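Local coordinates for inactive Zymogen C11 Protease (Parabacteroides distasonis, PDB 6MZO), which is an inactive zymogen form of a clostripain-like (C11 family) clan CD protease and probably becomes a peptide-bond hydrolase once activated, at residues Q31-I36 with Q62-K67; P185-A190 with E266-N271; D236-T241 with E299-Y304; S252-V257 with D279-R284. One frame throughout, in Å; residues are numbered along the deposited sequence.

Interaction 1: residues Q31-I36 with Q62-K67; sequences QNLRAI and QLFQLK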
loop_
_atom_site.group_PDB
_atom_site.type_symbol
_atom_site.label_atom_id
_atom_site.label_comp_id
_atom_site.label_asym_id
_atom_site.label_seq_id
_atom_site.Cartn_x
_atom_site.Cartn_y
_atom_site.Cartn_z
ATOM N N GLN A 31 -15.084 -12.350 0.917
ATOM C CA GLN A 31 -14.749 -12.633 -0.496
ATOM C C GLN A 31 -13.272 -12.842 -0.701
ATOM O O GLN A 31 -12.863 -13.751 -1.430
ATOM C CB GLN A 31 -15.198 -11.475 -1.399
ATOM C CG GLN A 31 -14.954 -11.678 -2.865
ATOM C CD GLN A 31 -15.526 -10.514 -3.697
ATOM O OE1 GLN A 31 -16.421 -9.786 -3.245
ATOM N NE2 GLN A 31 -14.997 -10.334 -4.904
ATOM N N ASN A 32 -12.453 -12.013 -0.039
ATOM C CA ASN A 32 -11.000 -12.197 -0.154
ATOM C C ASN A 32 -10.542 -13.482 0.476
ATOM O O ASN A 32 -9.614 -14.114 -0.047
ATOM C CB ASN A 32 -10.260 -11.025 0.481
ATOM C CG ASN A 32 -10.239 -9.855 -0.452
ATOM O OD1 ASN A 32 -10.013 -10.030 -1.656
ATOM N ND2 ASN A 32 -10.569 -8.691 0.054
ATOM N N LEU A 33 -11.136 -13.862 1.586
ATOM C CA LEU A 33 -10.739 -15.171 2.200
ATOM C C LEU A 33 -11.056 -16.334 1.234
ATOM O O LEU A 33 -10.287 -17.273 1.069
ATOM C CB LEU A 33 -11.458 -15.390 3.531
ATOM C CG LEU A 33 -10.708 -14.598 4.624
ATOM C CD1 LEU A 33 -11.613 -14.515 5.848
ATOM C CD2 LEU A 33 -9.425 -15.344 4.964
ATOM N N ARG A 34 -12.185 -16.243 0.540
ATOM C CA ARG A 34 -12.508 -17.227 -0.477
ATOM C C ARG A 34 -11.425 -17.255 -1.587
ATOM O O ARG A 34 -10.996 -18.348 -2.044
ATOM C CB ARG A 34 -13.929 -16.918 -1.062
ATOM C CG ARG A 34 -14.354 -17.893 -2.173
ATOM C CD ARG A 34 -14.017 -17.401 -3.571
ATOM N NE ARG A 34 -14.961 -16.384 -4.005
ATOM C CZ ARG A 34 -14.685 -15.275 -4.680
ATOM N NH1 ARG A 34 -15.706 -14.463 -5.015
ATOM N NH2 ARG A 34 -13.429 -14.981 -5.043
ATOM N N ALA A 35 -10.991 -16.068 -2.055
ATOM C CA ALA A 35 -9.992 -16.005 -3.103
ATOM C C ALA A 35 -8.640 -16.600 -2.607
ATOM O O ALA A 35 -7.962 -17.282 -3.372
ATOM C CB ALA A 35 -9.797 -14.537 -3.565
ATOM N N ILE A 36 -8.281 -16.301 -1.366
ATOM C CA ILE A 36 -7.031 -16.812 -0.792
ATOM C C ILE A 36 -7.101 -18.309 -0.728
ATOM O O ILE A 36 -6.099 -18.994 -1.094
ATOM C CB ILE A 36 -6.806 -16.228 0.637
ATOM C CG1 ILE A 36 -6.439 -14.744 0.504
ATOM C CG2 ILE A 36 -5.728 -17.043 1.443
ATOM C CD1 ILE A 36 -6.664 -13.950 1.828
ATOM N N GLN A 62 -9.617 -12.878 15.220
ATOM C CA GLN A 62 -9.000 -14.196 15.310
ATOM C C GLN A 62 -7.794 -14.294 14.407
ATOM O O GLN A 62 -7.766 -13.657 13.334
ATOM C CB GLN A 62 -10.001 -15.270 14.967
ATOM C CG GLN A 62 -10.818 -15.045 13.772
ATOM C CD GLN A 62 -11.721 -16.238 13.478
ATOM O OE1 GLN A 62 -12.073 -17.001 14.372
ATOM N NE2 GLN A 62 -12.070 -16.419 12.205
ATOM N N LEU A 63 -6.810 -15.080 14.869
ATOM C CA LEU A 63 -5.612 -15.398 14.099
ATOM C C LEU A 63 -5.708 -16.865 13.722
ATOM O O LEU A 63 -5.913 -17.716 14.614
ATOM C CB LEU A 63 -4.358 -15.099 14.946
ATOM C CG LEU A 63 -3.007 -15.457 14.354
ATOM C CD1 LEU A 63 -2.739 -14.574 13.141
ATOM C CD2 LEU A 63 -1.937 -15.249 15.434
ATOM N N PHE A 64 -5.593 -17.189 12.423
ATOM C CA PHE A 64 -5.723 -18.603 12.043
ATOM C C PHE A 64 -4.753 -18.896 10.915
ATOM O O PHE A 64 -4.357 -18.028 10.160
ATOM C CB PHE A 64 -7.162 -18.980 11.628
ATOM C CG PHE A 64 -7.798 -18.056 10.549
ATOM C CD1 PHE A 64 -8.458 -16.905 10.940
ATOM C CD2 PHE A 64 -7.761 -18.423 9.199
ATOM C CE1 PHE A 64 -9.096 -16.058 9.983
ATOM C CE2 PHE A 64 -8.378 -17.608 8.218
ATOM C CZ PHE A 64 -9.057 -16.432 8.622
ATOM N N GLN A 65 -4.381 -20.148 10.817
ATOM C CA GLN A 65 -3.529 -20.640 9.747
ATOM C C GLN A 65 -4.420 -21.268 8.675
ATOM O O GLN A 65 -5.490 -21.892 8.956
ATOM C CB GLN A 65 -2.527 -21.655 10.352
ATOM C CG GLN A 65 -1.667 -22.282 9.212
ATOM C CD GLN A 65 -0.607 -23.255 9.757
ATOM O OE1 GLN A 65 -0.726 -23.815 10.893
ATOM N NE2 GLN A 65 0.436 -23.468 8.953
ATOM N N LEU A 66 -4.002 -21.118 7.421
ATOM C CA LEU A 66 -4.640 -21.858 6.344
ATOM C C LEU A 66 -3.579 -22.744 5.790
ATOM O O LEU A 66 -2.499 -22.241 5.445
ATOM C CB LEU A 66 -5.119 -20.959 5.228
ATOM C CG LEU A 66 -6.289 -20.083 5.615
ATOM C CD1 LEU A 66 -6.674 -19.137 4.432
ATOM C CD2 LEU A 66 -7.538 -20.920 6.050
ATOM N N LYS A 67 -3.854 -24.016 5.656
ATOM C CA LYS A 67 -2.874 -24.881 5.067
ATOM C C LYS A 67 -3.517 -25.914 4.165
ATOM O O LYS A 67 -4.685 -26.096 4.198
ATOM C CB LYS A 67 -2.037 -25.537 6.136
ATOM C CG LYS A 67 -2.810 -26.543 6.923
ATOM C CD LYS A 67 -2.062 -27.003 8.157
ATOM C CE LYS A 67 -0.637 -27.366 7.873
ATOM N NZ LYS A 67 0.050 -27.868 9.083
#
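L33 of helix 26-43 meets F64 of strand 62-69, and one turn on I36 meets L66. L33 and L66 lose the most surface to the contact, with F64 next. The L33 and F64 side chains approach from opposite directions. Methyl CD2 of L33 lies 3.8 Å from CZ of F64, at the edge of the ring and in its plane, so the far end of the ring is touched rather than a face. F64 holds its ring between its own backbone N and carbonyl carbon (chi1 52°), a rotamer that here directs CZ at the helix. The second pair is a methyl contact: CG2 of I36 is 3.8 Å from CD1 of L66, and the two side chains cross at about a right angle. Both pairs are wholly apolar. F64 and L66 are alternate residues of the strand, so both point to the helix side, while L63, just before F64, faces the other way and packs on I96 and V100 of helix 90-103. The next strand, 49-54, shares the layer, since L33 also touches I52 and I36 touches L50. A helix laid on one face of a mixed sheet, with another helix on the reverse, is typical of the alpha/beta/alpha sandwich of clan CD peptidases.

Interaction 2: residues P185-A190 with E266-N271; sequences PTEILA and EYLTPN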
loop_
_atom_site.group_PDB
_atom_site.type_symbol
_atom_site.label_atom_id
_atom_site.label_comp_id
_atom_site.label_asym_id
_atom_site.label_seq_id
_atom_site.Cartn_x
_atom_site.Cartn_y
_atom_site.Cartn_z
ATOM N N PRO A 185 -1.193 3.586 -6.605
ATOM C CA PRO A 185 -1.270 5.052 -6.407
ATOM C C PRO A 185 -2.661 5.581 -6.426
ATOM O O PRO A 185 -2.815 6.757 -6.097
ATOM C CB PRO A 185 -0.461 5.638 -7.551
ATOM C CG PRO A 185 -0.494 4.525 -8.643
ATOM C CD PRO A 185 -0.554 3.194 -7.903
ATOM N N THR A 186 -3.634 4.782 -6.825
ATOM C CA THR A 186 -5.033 5.260 -6.889
ATOM C C THR A 186 -5.890 4.417 -5.982
ATOM O O THR A 186 -5.310 3.860 -5.013
ATOM C CB THR A 186 -5.605 5.317 -8.349
ATOM O OG1 THR A 186 -5.681 3.998 -8.936
ATOM C CG2 THR A 186 -4.679 6.208 -9.130
ATOM N N GLU A 187 -7.202 4.313 -6.207
ATOM C CA GLU A 187 -8.057 3.492 -5.331
ATOM C C GLU A 187 -8.025 2.052 -5.795
ATOM O O GLU A 187 -7.842 1.751 -6.977
ATOM C CB GLU A 187 -9.490 4.045 -5.291
ATOM C CG GLU A 187 -9.510 5.359 -4.602
ATOM C CD GLU A 187 -10.915 5.882 -4.284
ATOM O OE1 GLU A 187 -11.903 5.131 -4.382
ATOM O OE2 GLU A 187 -10.979 7.050 -3.912
ATOM N N ILE A 188 -8.126 1.140 -4.813
ATOM C CA ILE A 188 -8.414 -0.227 -5.093
ATOM C C ILE A 188 -9.733 -0.438 -4.435
ATOM O O ILE A 188 -9.884 -0.189 -3.227
ATOM C CB ILE A 188 -7.456 -1.170 -4.463
ATOM C CG1 ILE A 188 -6.047 -0.839 -4.901
ATOM C CG2 ILE A 188 -7.843 -2.586 -4.823
ATOM C CD1 ILE A 188 -4.953 -1.733 -4.212
ATOM N N LEU A 189 -10.696 -0.847 -5.215
ATOM C CA LEU A 189 -11.995 -0.972 -4.591
ATOM C C LEU A 189 -12.346 -2.456 -4.503
ATOM O O LEU A 189 -11.452 -3.345 -4.503
ATOM C CB LEU A 189 -13.055 -0.137 -5.350
ATOM C CG LEU A 189 -12.829 1.394 -5.430
ATOM C CD1 LEU A 189 -13.961 2.093 -6.184
ATOM C CD2 LEU A 189 -12.613 2.056 -4.061
ATOM N N ALA A 190 -13.641 -2.710 -4.378
ATOM C CA ALA A 190 -14.179 -4.056 -4.283
ATOM C C ALA A 190 -13.311 -4.952 -3.406
ATOM O O ALA A 190 -12.855 -4.563 -2.328
ATOM C CB ALA A 190 -14.321 -4.656 -5.670
ATOM N N GLU A 266 -5.604 11.142 -6.624
ATOM C CA GLU A 266 -6.623 10.984 -5.593
ATOM C C GLU A 266 -7.894 11.742 -5.959
ATOM O O GLU A 266 -7.836 12.872 -6.443
ATOM C CB GLU A 266 -6.094 11.466 -4.240
ATOM C CG GLU A 266 -7.122 11.426 -3.122
ATOM C CD GLU A 266 -7.575 12.809 -2.697
ATOM O OE1 GLU A 266 -6.709 13.692 -2.519
ATOM O OE2 GLU A 266 -8.797 13.014 -2.541
ATOM N N TYR A 267 -9.042 11.114 -5.725
ATOM C CA TYR A 267 -10.326 11.730 -6.033
ATOM C C TYR A 267 -11.397 11.332 -5.022
ATOM O O TYR A 267 -12.324 10.590 -5.345
ATOM C CB TYR A 267 -10.775 11.357 -7.447
ATOM C CG TYR A 267 -11.823 12.284 -8.022
ATOM C CD1 TYR A 267 -11.484 13.551 -8.476
ATOM C CD2 TYR A 267 -13.152 11.890 -8.111
ATOM C CE1 TYR A 267 -12.438 14.401 -9.001
ATOM C CE2 TYR A 267 -14.114 12.734 -8.635
ATOM C CZ TYR A 267 -13.751 13.987 -9.078
ATOM O OH TYR A 267 -14.704 14.830 -9.601
ATOM N N LEU A 268 -11.263 11.831 -3.797
ATOM C CA LEU A 268 -12.220 11.532 -2.738
ATOM C C LEU A 268 -13.284 12.621 -2.654
ATOM O O LEU A 268 -14.378 12.396 -2.135
ATOM C CB LEU A 268 -11.506 11.388 -1.393
ATOM C CG LEU A 268 -10.458 10.278 -1.298
ATOM C CD1 LEU A 268 -9.420 10.608 -0.237
ATOM C CD2 LEU A 268 -11.119 8.939 -1.009
ATOM N N THR A 269 -12.954 13.800 -3.169
ATOM C CA THR A 269 -13.872 14.932 -3.163
ATOM C C THR A 269 -13.786 15.627 -4.521
ATOM O O THR A 269 -12.800 15.459 -5.271
ATOM C CB THR A 269 -13.521 15.939 -2.036
ATOM O OG1 THR A 269 -12.219 16.499 -2.265
ATOM C CG2 THR A 269 -13.525 15.269 -0.686
ATOM N N PRO A 270 -14.820 16.364 -4.868
ATOM C CA PRO A 270 -14.841 16.976 -6.190
ATOM C C PRO A 270 -14.076 18.289 -6.320
ATOM O O PRO A 270 -13.791 18.643 -7.439
ATOM C CB PRO A 270 -16.332 17.210 -6.418
ATOM C CG PRO A 270 -16.893 17.413 -5.035
ATOM C CD PRO A 270 -16.152 16.379 -4.231
ATOM N N ASN A 271 -13.747 18.989 -5.248
ATOM C CA ASN A 271 -13.131 20.321 -5.392
ATOM C C ASN A 271 -11.624 20.441 -5.134
ATOM O O ASN A 271 -10.915 21.138 -5.875
ATOM C CB ASN A 271 -13.838 21.281 -4.470
ATOM C CG ASN A 271 -15.196 21.591 -4.962
ATOM O OD1 ASN A 271 -15.330 22.149 -6.044
ATOM N ND2 ASN A 271 -16.234 21.200 -4.200
HETATM O O HOH W 1 -13.186 8.335 -4.177
#
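E187 reaches across to Y267 and L268, and its carboxylate oxygen OE2 makes the contact. Its CG lies beside the backbone N (chi1 -68°), and the chain is extended beyond it (chi2 -170°). This carries the carboxylate well away from its own backbone. OE2 of E187 comes 3.5 Å from methyl CD2 of L268, an oxygen set against a hydrocarbon. The two side chains cross obliquely. L268 starts off to one side, and its CD2 branch then swings in to meet the glutamate. The backbone O of Y267 is too far from OE2 for a direct bond, and a water joins them. That water gives one proton to OE2 of E187 at 2.6 Å and the other to O of Y267 at 2.7 Å. The other oxygen, OE1, accepts from the backbone N of A314, so both carboxylate oxygens are bound and the rotation of the group is restrained. OE2 also has a weak bond with the hydroxyl of Y164.

E266 shapes the second loop from within. OE2 of E266 accepts from N of L268 at 3.0 Å, on the anti side and 21° out of the carboxylate plane. Its OE1 accepts from N of A274. The bond to N of L268 probably helps fix the loop where O of Y267 meets the water.

The loop 185-190 links strand 178-183 to helix 195-203. The loop 266-271 runs between helix 251-255 and strand 275-277. The hairpin strands 310-313 and 321-324 flank the pair: E187 touches Y313, and Y267 touches S321 and L323.

Interaction 3: residues D236-T241 with E299-Y304; sequences DELAAT and EKAVIY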
loop_
_atom_site.group_PDB
_atom_site.type_symbol
_atom_site.label_atom_id
_atom_site.label_comp_id
_atom_site.label_asym_id
_atom_site.label_seq_id
_atom_site.Cartn_x
_atom_site.Cartn_y
_atom_site.Cartn_z
ATOM N N ASP A 236 16.459 6.080 -0.770
ATOM C CA ASP A 236 17.317 7.190 -0.322
ATOM C C ASP A 236 17.829 8.046 -1.481
ATOM O O ASP A 236 17.808 9.312 -1.409
ATOM C CB ASP A 236 18.511 6.654 0.477
ATOM C CG ASP A 236 18.123 6.161 1.843
ATOM O OD1 ASP A 236 17.328 6.808 2.516
ATOM O OD2 ASP A 236 18.646 5.101 2.266
ATOM N N GLU A 237 18.177 7.386 -2.581
ATOM C CA GLU A 237 18.664 8.126 -3.721
ATOM C C GLU A 237 17.521 8.966 -4.303
ATOM O O GLU A 237 17.717 10.123 -4.696
ATOM C CB GLU A 237 19.225 7.180 -4.776
ATOM C CG GLU A 237 19.688 7.946 -6.001
ATOM C CD GLU A 237 20.105 7.044 -7.130
ATOM O OE1 GLU A 237 20.746 6.001 -6.856
ATOM O OE2 GLU A 237 19.769 7.369 -8.292
ATOM N N LEU A 238 16.309 8.407 -4.330
ATOM C CA LEU A 238 15.188 9.149 -4.933
ATOM C C LEU A 238 14.963 10.421 -4.088
ATOM O O LEU A 238 14.726 11.521 -4.617
ATOM C CB LEU A 238 13.929 8.246 -5.009
ATOM C CG LEU A 238 12.680 8.928 -5.597
ATOM C CD1 LEU A 238 12.920 9.441 -7.013
ATOM C CD2 LEU A 238 11.612 7.885 -5.585
ATOM N N ALA A 239 15.103 10.301 -2.767
ATOM C CA ALA A 239 14.821 11.456 -1.921
ATOM C C ALA A 239 15.908 12.469 -2.157
ATOM O O ALA A 239 15.621 13.639 -2.256
ATOM C CB ALA A 239 14.755 11.066 -0.466
ATOM N N ALA A 240 17.148 12.000 -2.297
ATOM C CA ALA A 240 18.245 12.949 -2.466
ATOM C C ALA A 240 18.073 13.723 -3.771
ATOM O O ALA A 240 18.326 14.954 -3.837
ATOM C CB ALA A 240 19.548 12.231 -2.436
ATOM N N THR A 241 17.592 13.015 -4.796
ATOM C CA THR A 241 17.466 13.623 -6.092
ATOM C C THR A 241 16.350 14.662 -5.953
ATOM O O THR A 241 16.446 15.769 -6.469
ATOM C CB THR A 241 17.161 12.587 -7.152
ATOM O OG1 THR A 241 18.285 11.661 -7.275
ATOM C CG2 THR A 241 16.898 13.254 -8.469
ATOM N N GLU A 299 13.405 5.469 -12.438
ATOM C CA GLU A 299 13.594 4.196 -13.160
ATOM C C GLU A 299 14.164 3.119 -12.235
ATOM O O GLU A 299 13.866 1.925 -12.410
ATOM C CB GLU A 299 14.559 4.370 -14.343
ATOM C CG GLU A 299 13.971 5.180 -15.478
ATOM C CD GLU A 299 15.006 5.486 -16.576
ATOM O OE1 GLU A 299 15.875 4.629 -16.825
ATOM O OE2 GLU A 299 14.945 6.581 -17.187
ATOM N N LYS A 300 15.013 3.534 -11.282
ATOM C CA LYS A 300 15.593 2.538 -10.370
ATOM C C LYS A 300 14.618 2.144 -9.233
ATOM O O LYS A 300 14.615 0.936 -8.833
ATOM C CB LYS A 300 16.894 3.047 -9.741
ATOM C CG LYS A 300 18.048 3.104 -10.706
ATOM C CD LYS A 300 19.103 4.078 -10.240
ATOM C CE LYS A 300 19.970 3.540 -9.129
ATOM N NZ LYS A 300 21.162 4.430 -8.955
ATOM N N ALA A 301 13.881 3.118 -8.720
ATOM C CA ALA A 301 13.004 2.944 -7.545
ATOM C C ALA A 301 11.693 2.293 -7.871
ATOM O O ALA A 301 11.243 1.413 -7.104
ATOM C CB ALA A 301 12.741 4.261 -6.872
ATOM N N VAL A 302 11.106 2.637 -9.011
ATOM C CA VAL A 302 9.805 2.066 -9.357
ATOM C C VAL A 302 10.110 0.911 -10.360
ATOM O O VAL A 302 10.309 1.161 -11.593
ATOM C CB VAL A 302 8.882 3.093 -9.910
ATOM C CG1 VAL A 302 7.510 2.422 -10.277
ATOM C CG2 VAL A 302 8.604 4.243 -8.877
ATOM N N ILE A 303 10.210 -0.323 -9.868
ATOM C CA ILE A 303 10.753 -1.387 -10.690
ATOM C C ILE A 303 9.720 -2.035 -11.572
ATOM O O ILE A 303 10.101 -2.683 -12.567
ATOM C CB ILE A 303 11.495 -2.495 -9.870
ATOM C CG1 ILE A 303 10.510 -3.188 -8.903
ATOM C CG2 ILE A 303 12.699 -1.831 -9.192
ATOM C CD1 ILE A 303 11.108 -4.538 -8.408
ATOM N N TYR A 304 8.434 -1.833 -11.234
ATOM C CA TYR A 304 7.342 -2.287 -12.083
ATOM C C TYR A 304 6.204 -1.342 -11.872
ATOM O O TYR A 304 5.943 -0.943 -10.722
ATOM C CB TYR A 304 6.935 -3.726 -11.727
ATOM C CG TYR A 304 5.749 -4.183 -12.569
ATOM C CD1 TYR A 304 5.926 -4.746 -13.826
ATOM C CD2 TYR A 304 4.446 -3.938 -12.118
ATOM C CE1 TYR A 304 4.841 -5.131 -14.571
ATOM C CE2 TYR A 304 3.307 -4.316 -12.859
ATOM C CZ TYR A 304 3.528 -4.869 -14.098
ATOM O OH TYR A 304 2.483 -5.316 -14.900
#
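L238 on helix 235-246 and A301 at the end of helix 288-301 are the closest backbone pair, with CA of L238 7.1 Å from CA of A301, and V302 then leaves helical geometry to begin strand 302-307. Two side-chain pairs fill the approach. L238 and A301 form the apolar one, with methyl CD2 of L238 4.0 Å from CB of A301. L238 also packs on S297 and M298, about one turn before A301 on helix 288-301.

E237 and K300 form the polar pair. NZ of K300 donates to OE1 of E237 at 2.7 Å, a hydrogen bond within a salt bridge. The syn lone pair of OE1 is used, on the side of the other oxygen, so NZ of K300 also lies 3.3 Å from OE2 of E237. E237 is extended, with CG trans to the backbone N (chi1 178°). K300 instead bends at its third torsion (chi3 77°), and the two side chains cross at about a right angle. CE of K300 lies 3.4 Å from OE1 of E237, so the end of the lysine chain lies against the carboxylate as well.

OE2 of E237 is hydrogen-bonded to the hydroxyl of S297. The carboxylate is thus held by two residues of helix 288-301. This probably favours its charged form and limits its rotation. The ion pair closes the exposed side of a small buried apolar contact, and together they tie the two helices.

Interaction 4: residues S252-V257 with D279-R284; sequences SDLFAV and DDYVSR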
loop_
_atom_site.group_PDB
_atom_site.type_symbol
_atom_site.label_atom_id
_atom_site.label_comp_id
_atom_site.label_asym_id
_atom_site.label_seq_id
_atom_site.Cartn_x
_atom_site.Cartn_y
_atom_site.Cartn_z
ATOM N N SER A 252 5.524 30.176 -1.444
ATOM C CA SER A 252 4.937 30.885 -2.575
ATOM C C SER A 252 5.291 30.220 -3.920
ATOM O O SER A 252 4.439 30.086 -4.817
ATOM C CB SER A 252 5.368 32.374 -2.586
ATOM O OG SER A 252 4.843 33.064 -1.445
ATOM N N ASP A 253 6.527 29.756 -4.062
ATOM C CA ASP A 253 6.899 28.942 -5.251
ATOM C C ASP A 253 6.018 27.680 -5.413
ATOM O O ASP A 253 5.605 27.330 -6.515
ATOM C CB ASP A 253 8.361 28.474 -5.166
ATOM C CG ASP A 253 9.373 29.599 -5.142
ATOM O OD1 ASP A 253 9.099 30.729 -5.643
ATOM O OD2 ASP A 253 10.492 29.343 -4.643
ATOM N N LEU A 254 5.779 26.961 -4.324
ATOM C CA LEU A 254 4.995 25.743 -4.393
ATOM C C LEU A 254 3.546 26.036 -4.783
ATOM O O LEU A 254 2.926 25.328 -5.592
ATOM C CB LEU A 254 5.045 25.002 -3.041
ATOM C CG LEU A 254 6.479 24.634 -2.701
ATOM C CD1 LEU A 254 6.478 24.121 -1.216
ATOM C CD2 LEU A 254 7.025 23.501 -3.587
ATOM N N PHE A 255 3.034 27.106 -4.207
ATOM C CA PHE A 255 1.630 27.426 -4.379
ATOM C C PHE A 255 1.362 27.934 -5.782
ATOM O O PHE A 255 0.220 27.932 -6.246
ATOM C CB PHE A 255 1.187 28.484 -3.357
ATOM C CG PHE A 255 1.167 27.991 -1.901
ATOM C CD1 PHE A 255 1.260 26.629 -1.591
ATOM C CD2 PHE A 255 1.062 28.903 -0.877
ATOM C CE1 PHE A 255 1.241 26.239 -0.277
ATOM C CE2 PHE A 255 1.017 28.518 0.456
ATOM C CZ PHE A 255 1.108 27.170 0.759
ATOM N N ALA A 256 2.401 28.372 -6.469
ATOM C CA ALA A 256 2.254 28.802 -7.858
ATOM C C ALA A 256 2.043 27.638 -8.856
ATOM O O ALA A 256 1.626 27.854 -10.020
ATOM C CB ALA A 256 3.489 29.661 -8.274
ATOM N N VAL A 257 2.287 26.402 -8.445
ATOM C CA VAL A 257 2.008 25.286 -9.329
ATOM C C VAL A 257 0.504 25.101 -9.497
ATOM O O VAL A 257 -0.197 24.905 -8.503
ATOM C CB VAL A 257 2.585 23.978 -8.791
ATOM C CG1 VAL A 257 2.151 22.796 -9.672
ATOM C CG2 VAL A 257 4.106 24.093 -8.554
ATOM N N ASP A 279 5.657 12.374 -11.039
ATOM C CA ASP A 279 6.469 12.870 -12.121
ATOM C C ASP A 279 5.892 14.153 -12.685
ATOM O O ASP A 279 6.592 15.075 -12.890
ATOM C CB ASP A 279 6.639 11.784 -13.199
ATOM C CG ASP A 279 7.495 12.221 -14.370
ATOM O OD1 ASP A 279 7.087 13.074 -15.101
ATOM O OD2 ASP A 279 8.548 11.652 -14.548
ATOM N N ASP A 280 4.595 14.181 -12.900
ATOM C CA ASP A 280 3.938 15.349 -13.416
ATOM C C ASP A 280 4.212 16.563 -12.514
ATOM O O ASP A 280 4.597 17.581 -12.981
ATOM C CB ASP A 280 2.454 15.084 -13.575
ATOM C CG ASP A 280 1.755 16.086 -14.480
ATOM O OD1 ASP A 280 2.422 16.819 -15.163
ATOM O OD2 ASP A 280 0.546 16.091 -14.468
ATOM N N TYR A 281 4.024 16.399 -11.223
ATOM C CA TYR A 281 4.281 17.477 -10.286
ATOM C C TYR A 281 5.725 17.941 -10.358
ATOM O O TYR A 281 5.999 19.091 -10.502
ATOM C CB TYR A 281 3.959 17.032 -8.873
ATOM C CG TYR A 281 4.191 18.064 -7.807
ATOM C CD1 TYR A 281 3.749 19.346 -7.966
ATOM C CD2 TYR A 281 4.828 17.737 -6.647
ATOM C CE1 TYR A 281 3.957 20.290 -6.986
ATOM C CE2 TYR A 281 5.034 18.662 -5.660
ATOM C CZ TYR A 281 4.590 19.935 -5.845
ATOM O OH TYR A 281 4.789 20.856 -4.883
ATOM N N VAL A 282 6.643 17.013 -10.231
ATOM C CA VAL A 282 8.062 17.359 -10.283
ATOM C C VAL A 282 8.428 18.062 -11.587
ATOM O O VAL A 282 9.212 19.047 -11.577
ATOM C CB VAL A 282 8.973 16.032 -10.075
ATOM C CG1 VAL A 282 10.395 16.301 -10.533
ATOM C CG2 VAL A 282 8.938 15.623 -8.627
ATOM N N SER A 283 7.803 17.666 -12.701
ATOM C CA SER A 283 8.100 18.323 -13.977
ATOM C C SER A 283 7.735 19.839 -13.991
ATOM O O SER A 283 8.272 20.607 -14.794
ATOM C CB SER A 283 7.372 17.591 -15.149
ATOM O OG SER A 283 6.004 18.017 -15.189
ATOM N N ARG A 284 6.873 20.274 -13.065
ATOM C CA ARG A 284 6.493 21.691 -12.939
ATOM C C ARG A 284 7.476 22.532 -12.155
ATOM O O ARG A 284 7.440 23.762 -12.213
ATOM C CB ARG A 284 5.141 21.861 -12.239
ATOM C CG ARG A 284 3.997 21.036 -12.770
ATOM C CD ARG A 284 3.924 21.144 -14.227
ATOM N NE ARG A 284 3.090 20.096 -14.807
ATOM C CZ ARG A 284 2.064 20.326 -15.625
ATOM N NH1 ARG A 284 1.746 21.601 -15.970
ATOM N NH2 ARG A 284 1.364 19.303 -16.095
HETATM O O HOH W 2 2.737 22.740 -4.908
#
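The ring of Y281 is met at its edge, near its plane, by V257. Methyl CG1 of V257 lies 4.1 Å from CE1 of Y281, and CG2 is equally near that carbon. The two side chains cross at about a right angle. The guanidinium of R284 is the other flat group. O of D280 sits at its edge, in plane, and gives NE only a weak bond.

The tyrosine points its hydroxyl at helix 251-255. With CG trans to the backbone N (chi1 180°), the ring extends from helix 278-283, and OH of Y281 comes 3.7 Å from CD2 of L254. A water completes the approach. It accepts from OH of Y281 at 2.8 Å and donates to the backbone O of L254 at 2.7 Å. Y357 of helix 351-357 touches both L254 and Y281.

V257 is the residue most covered by the contact. Besides the ring, CG1 of V257 touches the hydrocarbon part of R284, 4.0 Å from its CG. R284 bends at its second torsion (chi2 -48°), which turns its charged end away from V257. NH2 of R284 then bonds OD1 of D280 at 2.9 Å in a salt bridge, with the oxygen met on its syn side and lying in the guanidinium plane. OD2 of D280 accepts from N of Q263.

The arginine therefore works in two parts: its aliphatic base packs against valine, while its charge is matched within its own segment. Across the contact the packing is mainly apolar, apart from the tyrosine hydroxyl. The water takes the tyrosine proton and is a second donor to O of L254, which also accepts from N of V257.

Overall arrangement
Interactions 1 and 4 are buried and mainly apolar, whereas interactions 2 and 3 are partly buried and each brings in a glutamate carboxylate, beside an apolar pair in interaction 3. Interactions 1 and 3 both reach the nine-stranded sheet, near its two ends, with centres about 34 Å apart on opposite sides of the chain's centre. Interaction 2 joins two loops, and water mediates its polar link, as it does in interaction 4. Only interaction 3 has a salt bridge between its segments; that of interaction 4 stays within one. Interactions 3 and 4 lie on successive helices: 235-246 precedes 251-255, and 278-283 precedes 288-301, so interaction 4 is nested inside the loop closed by interaction 3.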